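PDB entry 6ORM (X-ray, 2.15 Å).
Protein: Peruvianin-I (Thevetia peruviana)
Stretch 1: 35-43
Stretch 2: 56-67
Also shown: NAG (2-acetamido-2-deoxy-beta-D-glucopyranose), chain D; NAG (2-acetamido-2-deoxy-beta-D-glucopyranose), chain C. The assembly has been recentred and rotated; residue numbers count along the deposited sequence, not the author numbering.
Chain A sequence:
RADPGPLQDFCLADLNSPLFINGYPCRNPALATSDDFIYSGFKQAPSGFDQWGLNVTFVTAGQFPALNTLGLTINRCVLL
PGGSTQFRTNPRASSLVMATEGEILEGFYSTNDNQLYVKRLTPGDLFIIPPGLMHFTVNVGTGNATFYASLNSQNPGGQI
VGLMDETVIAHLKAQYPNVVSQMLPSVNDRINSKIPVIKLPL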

# COMPACT_ATOMS: atom_id res chain seq x y z
N ASP A 35 26.75 12.46 -7.25
CA ASP A 35 27.23 12.35 -5.87
C ASP A 35 26.11 12.13 -4.88
O ASP A 35 26.35 11.60 -3.79
N ASP A 36 24.88 12.51 -5.22
CA ASP A 36 23.76 12.38 -4.30
C ASP A 36 23.28 10.94 -4.14
O ASP A 36 22.50 10.67 -3.22
N PHE A 37 23.72 10.02 -4.99
CA PHE A 37 23.21 8.66 -4.98
C PHE A 37 24.22 7.66 -4.45
O PHE A 37 23.94 6.46 -4.45
N ILE A 38 25.38 8.13 -4.01
CA ILE A 38 26.36 7.31 -3.31
C ILE A 38 26.34 7.72 -1.84
O ILE A 38 26.09 8.88 -1.50
N TYR A 39 26.56 6.74 -0.96
CA TYR A 39 26.76 7.02 0.46
C TYR A 39 27.95 6.21 0.96
O TYR A 39 27.99 5.00 0.77
N SER A 40 28.90 6.89 1.60
CA SER A 40 30.18 6.30 1.95
C SER A 40 30.38 6.21 3.46
O SER A 40 31.52 6.04 3.92
N GLY A 41 29.31 6.34 4.24
CA GLY A 41 29.44 6.36 5.69
C GLY A 41 30.08 5.11 6.27
O GLY A 41 30.75 5.18 7.31
N PHE A 42 29.89 3.95 5.63
CA PHE A 42 30.43 2.72 6.18
C PHE A 42 31.95 2.67 6.13
O PHE A 42 32.54 1.79 6.77
N LYS A 43 32.59 3.59 5.41
CA LYS A 43 34.05 3.65 5.42
C LYS A 43 34.60 4.15 6.75
O LYS A 43 35.78 3.94 7.03
N VAL A 56 25.93 0.70 16.14
CA VAL A 56 25.10 0.77 14.95
C VAL A 56 25.52 1.99 14.14
O VAL A 56 25.56 3.10 14.66
N THR A 57 25.83 1.77 12.86
CA THR A 57 26.03 2.84 11.90
C THR A 57 24.81 2.86 11.00
O THR A 57 24.59 1.92 10.23
N PHE A 58 24.01 3.92 11.10
CA PHE A 58 22.70 3.98 10.47
C PHE A 58 22.79 4.53 9.06
O PHE A 58 23.54 5.48 8.79
N VAL A 59 22.03 3.92 8.14
CA VAL A 59 21.80 4.52 6.84
C VAL A 59 20.31 4.53 6.55
O VAL A 59 19.79 3.66 5.83
N THR A 60 19.60 5.49 7.14
CA THR A 60 18.23 5.80 6.79
C THR A 60 18.22 7.06 5.93
O THR A 60 19.26 7.65 5.64
N ALA A 61 17.02 7.48 5.52
CA ALA A 61 16.89 8.73 4.78
C ALA A 61 17.44 9.92 5.57
O ALA A 61 17.79 10.94 4.96
N GLY A 62 17.52 9.81 6.89
CA GLY A 62 18.12 10.88 7.68
C GLY A 62 19.60 11.05 7.43
O GLY A 62 20.14 12.15 7.58
N GLN A 63 20.29 9.97 7.06
CA GLN A 63 21.72 10.01 6.75
C GLN A 63 22.00 10.04 5.26
O GLN A 63 23.01 10.62 4.84
N PHE A 64 21.13 9.42 4.46
CA PHE A 64 21.35 9.19 3.03
C PHE A 64 20.13 9.76 2.32
O PHE A 64 19.17 9.04 2.03
N PRO A 65 20.14 11.06 2.02
CA PRO A 65 18.92 11.72 1.50
C PRO A 65 18.30 11.06 0.28
O PRO A 65 17.08 11.13 0.11
N ALA A 66 19.09 10.40 -0.56
CA ALA A 66 18.54 9.76 -1.75
C ALA A 66 17.63 8.59 -1.42
O ALA A 66 16.89 8.14 -2.30
N LEU A 67 17.66 8.07 -0.19
CA LEU A 67 16.75 7.00 0.20
C LEU A 67 15.31 7.48 0.35
O LEU A 67 14.39 6.66 0.36

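No direct hydrogen bond joins the two stretches; the contact is made of apolar and aromatic packing, and two waters bridge the stretches. Thr57 points toward stretch 1 in the m rotamer, offering its methyl to the Phe42 ring (CG2 to Phe42 CD1, 3.9 Å), while its carbonyl O meets the edge of that ring, 3.6 Å from Phe42 CE1. The CA-to-CB bond of Phe58 points away, yet its carbonyl contributes: water 2 donates to Phe58 O (2.6 Å) and to O7 of the chain D NAG (2.9 Å), and accepts from Tyr39 OH (2.5 Å). Val59, t, suits a buried apolar site, its CG2 lying 3.5 Å from Phe42 CZ and 3.7 Å from Tyr39 CE2. Gln63 starts toward Tyr39 (CB to Tyr39 OH, 3.8 Å), but its end leads away, and its OE1 accepts from Thr60 N and Thr60 OG1, both at 2.8 Å. Phe64, t, is buried against Tyr39, also t, whose CB sits over its face, 3.4 Å from the Phe64 ring centroid; the two rings are near parallel but slid apart. Its edge meets Phe37 O, 3.4 Å from Phe64 CZ. The small Ala66 points its CB toward stretch 1, 3.2 Å from Asp36 O and 3.9 Å from Phe37 CD1; water 1 links Ala66 N (3.1 Å) to Asp36 O (2.7 Å).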

# COMPACT_ATOMS: atom_id res chain seq x y z
CB ASP A 35 28.01 13.60 -5.47
CG ASP A 35 29.35 13.71 -6.16
OD1 ASP A 35 29.96 12.66 -6.45
OD2 ASP A 35 29.81 14.85 -6.40
CB ASP A 36 22.59 13.25 -4.77
CG ASP A 36 22.89 14.73 -4.64
OD1 ASP A 36 23.33 15.16 -3.55
OD2 ASP A 36 22.70 15.46 -5.64
CB PHE A 37 22.73 8.29 -6.39
CG PHE A 37 21.60 9.16 -6.87
CD1 PHE A 37 20.29 8.87 -6.53
CD2 PHE A 37 21.85 10.29 -7.63
CE1 PHE A 37 19.25 9.67 -6.95
CE2 PHE A 37 20.81 11.11 -8.05
CZ PHE A 37 19.51 10.79 -7.71
CB ILE A 38 27.77 7.47 -3.92
CG1 ILE A 38 28.76 6.49 -3.28
CG2 ILE A 38 28.26 8.90 -3.79
CD1 ILE A 38 30.16 6.58 -3.86
CB TYR A 39 25.51 6.68 1.29
CG TYR A 39 25.65 7.05 2.75
CD1 TYR A 39 25.54 8.38 3.16
CD2 TYR A 39 25.91 6.09 3.71
CE1 TYR A 39 25.68 8.73 4.49
CE2 TYR A 39 26.05 6.43 5.04
CZ TYR A 39 25.93 7.75 5.43
OH TYR A 39 26.07 8.10 6.75
CB SER A 40 31.33 7.08 1.31
OG SER A 40 31.31 6.93 -0.10
CB PHE A 42 29.88 1.50 5.43
CG PHE A 42 28.46 1.17 5.76
CD1 PHE A 42 27.89 1.62 6.94
CD2 PHE A 42 27.70 0.41 4.90
CE1 PHE A 42 26.58 1.31 7.25
CE2 PHE A 42 26.39 0.10 5.20
CZ PHE A 42 25.82 0.55 6.38
CB LYS A 43 34.55 4.53 4.28
CG LYS A 43 34.35 3.87 2.93
CD LYS A 43 35.27 4.45 1.90
CE LYS A 43 35.11 3.71 0.60
NZ LYS A 43 34.35 4.53 -0.38
CB VAL A 56 23.60 0.83 15.29
CG1 VAL A 56 22.78 0.73 14.02
CG2 VAL A 56 23.22 -0.27 16.27
CB THR A 57 27.33 2.65 11.11
OG1 THR A 57 28.42 2.54 12.03
CG2 THR A 57 27.57 3.84 10.19
CB PHE A 58 21.76 4.87 11.29
CG PHE A 58 21.38 4.30 12.62
CD1 PHE A 58 20.35 3.38 12.72
CD2 PHE A 58 22.03 4.71 13.77
CE1 PHE A 58 20.00 2.86 13.96
CE2 PHE A 58 21.68 4.19 15.00
CZ PHE A 58 20.66 3.27 15.10
CB VAL A 59 22.57 3.81 5.71
CG1 VAL A 59 22.55 4.67 4.45
CG2 VAL A 59 24.00 3.52 6.12
CB THR A 60 17.38 5.98 8.05
OG1 THR A 60 17.69 7.24 8.65
CG2 THR A 60 17.65 4.86 9.05
CB ALA A 61 15.42 8.98 4.42
CB GLN A 63 22.43 8.80 7.36
CG GLN A 63 22.42 8.75 8.88
CD GLN A 63 21.06 8.35 9.44
OE1 GLN A 63 20.48 7.35 9.04
NE2 GLN A 63 20.55 9.15 10.37
CB PHE A 64 21.55 7.70 2.76
CG PHE A 64 21.96 7.37 1.35
CD1 PHE A 64 22.30 8.36 0.44
CD2 PHE A 64 22.02 6.04 0.94
CE1 PHE A 64 22.67 8.02 -0.86
CE2 PHE A 64 22.39 5.70 -0.34
CZ PHE A 64 22.72 6.69 -1.24
CB PRO A 65 19.41 13.14 1.18
CG PRO A 65 20.56 13.36 2.11
CD PRO A 65 21.23 12.02 2.27
CB ALA A 66 19.67 9.28 -2.67
CB LEU A 67 17.21 6.36 1.51
CG LEU A 67 18.53 5.58 1.44
CD1 LEU A 67 18.87 5.00 2.80
CD2 LEU A 67 18.45 4.49 0.38
C1 NAG D . 28.86 8.62 13.76
C2 NAG D . 28.33 9.28 12.50
C3 NAG D . 28.58 10.79 12.52
C4 NAG D . 28.06 11.40 13.81
C5 NAG D . 28.66 10.66 15.00
C6 NAG D . 28.14 11.15 16.33
C7 NAG D . 28.32 7.77 10.56
C8 NAG D . 29.09 7.26 9.38
N2 NAG D . 28.93 8.69 11.31
O3 NAG D . 27.93 11.37 11.39
O4 NAG D . 28.41 12.78 13.90
O5 NAG D . 28.32 9.27 14.91
O6 NAG D . 26.82 10.71 16.57
O7 NAG D . 27.19 7.37 10.82
C1 NAG C . 28.93 3.88 15.87
C2 NAG C . 28.72 5.12 16.72
C3 NAG C . 28.23 6.26 15.85
C4 NAG C . 29.13 6.45 14.63
C5 NAG C . 29.43 5.11 13.94
C6 NAG C . 30.47 5.23 12.85
C7 NAG C . 28.13 4.90 19.10
C8 NAG C . 27.04 4.61 20.08
N2 NAG C . 27.79 4.86 17.80
O3 NAG C . 28.20 7.46 16.62
O4 NAG C . 28.46 7.26 13.68
O5 NAG C . 29.90 4.14 14.88
O6 NAG C . 31.75 5.58 13.37
O7 NAG C . 29.28 5.16 19.45
O HOH W 1 21.90 11.65 -0.78
O HOH W 2 25.97 6.28 8.44